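Local coordinates for cell division control protein 73 (Saccharomyces cerevisiae, PDB 3V46) that serves as a subunit of the PAF1 complex in transcription elongation, its Ras-like C-terminal domain promoting association of that complex with chromatin, at residues 76-81 / 85-90. Numbering follows the deposited sequence.
Sequences TRMFTK and WDRVVA
Phe79 and Trp85 lie face to face, with the phenyl ring stacked on the six-membered ring of the indole, centroids 4.2 Å apart and planes inclined by 29°. The overlap is offset: Phe79 CD2 sits nearest the indole's ring fusion, 3.5 Å from Trp85 CE2, while Phe79 CB approaches Trp85 NE1 at 3.8 Å. A chi1 of -70° swings the phenyl group of Phe79 toward the indole, and a nearly perpendicular chi2 of 81° sets the turn of its plane. Val88 meets the same phenyl ring differently, at its edge, where the methyl CG2 lies 3.7 Å from Phe79 CE2. Face and rim of one ring are thus packed by two residues of 85-90. Thr76 adds a methyl contact at the far end of the benzo ring, CG2 lying 3.8 Å from Trp85 CH2. With an alanine in place of Trp85, the phenyl face would probably lose its stacking partner and the Thr76 methyl its aromatic neighbour. Leu18 of strand 16-18 touches both aromatic side chains, and Tyr103 meets the indole at a slant. The 76-81 backbone starts with a type I beta turn from Thr76 to Phe79, and Phe79 then centres an inverse gamma turn. The loop after strand 68-73 thus folds back on the residues leading into strand 88-92 and on its first residue, Val88, an aromatic packing beside the entry to a parallel strand in the central sheet of this Ras-like C-terminal domain.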
loop_
_atom_site.group_PDB
_atom_site.type_symbol
_atom_site.label_atom_id
_atom_site.label_comp_id
_atom_site.label_asym_id
_atom_site.label_seq_id
_atom_site.Cartn_x
_atom_site.Cartn_y
_atom_site.Cartn_z
ATOM N N THR A 76 -0.635 4.487 -12.747
ATOM C CA THR A 76 0.242 5.652 -12.672
ATOM C C THR A 76 -0.114 6.731 -13.686
ATOM O O THR A 76 0.743 7.532 -14.065
ATOM C CB THR A 76 1.724 5.257 -12.856
ATOM O OG1 THR A 76 1.894 4.600 -14.113
ATOM C CG2 THR A 76 2.183 4.327 -11.735
ATOM N N ARG A 77 -1.373 6.767 -14.116
ATOM C CA ARG A 77 -1.807 7.763 -15.094
ATOM C C ARG A 77 -1.715 9.199 -14.556
ATOM O O ARG A 77 -1.541 10.141 -15.324
ATOM C CB ARG A 77 -3.236 7.467 -15.562
ATOM C CG ARG A 77 -3.397 6.111 -16.246
ATOM C CD ARG A 77 -4.790 5.934 -16.864
ATOM N NE ARG A 77 -5.854 5.994 -15.859
ATOM C CZ ARG A 77 -6.278 4.949 -15.150
ATOM N NH1 ARG A 77 -7.245 5.098 -14.254
ATOM N NH2 ARG A 77 -5.735 3.753 -15.336
ATOM N N MET A 78 -1.832 9.363 -13.244
ATOM C CA MET A 78 -1.814 10.688 -12.627
ATOM C C MET A 78 -0.418 11.299 -12.623
ATOM O O MET A 78 -0.263 12.473 -12.310
ATOM C CB MET A 78 -2.323 10.625 -11.181
ATOM C CG MET A 78 -1.332 10.016 -10.187
ATOM S SD MET A 78 -1.895 10.122 -8.473
ATOM C CE MET A 78 -1.583 11.844 -8.094
ATOM N N PHE A 79 0.589 10.500 -12.957
ATOM C CA PHE A 79 1.978 10.917 -12.812
ATOM C C PHE A 79 2.456 11.641 -14.059
ATOM O O PHE A 79 3.289 11.137 -14.810
ATOM C CB PHE A 79 2.860 9.707 -12.506
ATOM C CG PHE A 79 2.636 9.133 -11.136
ATOM C CD1 PHE A 79 1.584 8.277 -10.892
ATOM C CD2 PHE A 79 3.474 9.466 -10.091
ATOM C CE1 PHE A 79 1.382 7.758 -9.628
ATOM C CE2 PHE A 79 3.273 8.952 -8.839
ATOM C CZ PHE A 79 2.225 8.101 -8.609
ATOM N N THR A 80 1.926 12.841 -14.254
ATOM C CA THR A 80 2.185 13.616 -15.462
ATOM C C THR A 80 3.410 14.508 -15.313
ATOM O O THR A 80 3.878 15.109 -16.286
ATOM C CB THR A 80 0.959 14.457 -15.828
ATOM O OG1 THR A 80 0.545 15.229 -14.693
ATOM C CG2 THR A 80 -0.179 13.549 -16.248
ATOM N N LYS A 81 3.926 14.603 -14.094
ATOM C CA LYS A 81 5.208 15.258 -13.857
ATOM C C LYS A 81 5.994 14.411 -12.873
ATOM O O LYS A 81 5.415 13.798 -11.987
ATOM C CB LYS A 81 5.015 16.676 -13.323
ATOM C CG LYS A 81 4.057 16.786 -12.153
ATOM C CD LYS A 81 3.833 18.239 -11.755
ATOM C CE LYS A 81 3.265 19.058 -12.905
ATOM N NZ LYS A 81 3.044 20.488 -12.534
ATOM N N TRP A 85 6.184 11.512 -8.316
ATOM C CA TRP A 85 6.872 10.338 -7.791
ATOM C C TRP A 85 7.476 10.578 -6.411
ATOM O O TRP A 85 7.599 9.643 -5.624
ATOM C CB TRP A 85 7.936 9.851 -8.773
ATOM C CG TRP A 85 7.306 9.116 -9.885
ATOM C CD1 TRP A 85 7.087 9.559 -11.159
ATOM C CD2 TRP A 85 6.746 7.804 -9.811
ATOM N NE1 TRP A 85 6.436 8.590 -11.887
ATOM C CE2 TRP A 85 6.218 7.502 -11.080
ATOM C CE3 TRP A 85 6.653 6.850 -8.795
ATOM C CZ2 TRP A 85 5.594 6.292 -11.354
ATOM C CZ3 TRP A 85 6.035 5.649 -9.072
ATOM C CH2 TRP A 85 5.525 5.377 -10.344
ATOM N N ASP A 86 7.837 11.820 -6.110
ATOM C CA ASP A 86 8.402 12.142 -4.802
ATOM C C ASP A 86 7.356 12.020 -3.706
ATOM O O ASP A 86 7.703 11.972 -2.520
ATOM C CB ASP A 86 8.967 13.562 -4.778
ATOM C CG ASP A 86 10.142 13.744 -5.705
ATOM O OD1 ASP A 86 10.910 12.780 -5.887
ATOM O OD2 ASP A 86 10.304 14.866 -6.248
ATOM N N ARG A 87 6.083 11.985 -4.106
ATOM C CA ARG A 87 4.956 11.932 -3.177
ATOM C C ARG A 87 4.569 10.507 -2.809
ATOM O O ARG A 87 3.737 10.299 -1.936
ATOM C CB ARG A 87 3.735 12.634 -3.782
ATOM C CG ARG A 87 3.901 14.148 -3.936
ATOM C CD ARG A 87 2.826 14.747 -4.830
ATOM N NE ARG A 87 1.477 14.503 -4.334
ATOM C CZ ARG A 87 0.369 14.796 -5.005
ATOM N NH1 ARG A 87 0.445 15.366 -6.201
ATOM N NH2 ARG A 87 -0.816 14.529 -4.483
ATOM N N VAL A 88 5.145 9.521 -3.489
ATOM C CA VAL A 88 4.796 8.126 -3.233
ATOM C C VAL A 88 5.463 7.687 -1.933
ATOM O O VAL A 88 6.690 7.712 -1.816
ATOM C CB VAL A 88 5.218 7.222 -4.410
ATOM C CG1 VAL A 88 5.018 5.748 -4.077
ATOM C CG2 VAL A 88 4.433 7.578 -5.661
ATOM N N VAL A 89 4.644 7.311 -0.954
ATOM C CA VAL A 89 5.131 6.978 0.389
ATOM C C VAL A 89 5.012 5.491 0.709
ATOM O O VAL A 89 5.651 5.002 1.636
ATOM C CB VAL A 89 4.408 7.795 1.488
ATOM C CG1 VAL A 89 4.673 9.281 1.312
ATOM C CG2 VAL A 89 2.917 7.517 1.494
ATOM N N ALA A 90 4.200 4.763 -0.054
ATOM C CA ALA A 90 4.071 3.321 0.137
ATOM C C ALA A 90 3.652 2.674 -1.157
ATOM O O ALA A 90 2.890 3.254 -1.942
ATOM C CB ALA A 90 3.068 3.009 1.239
#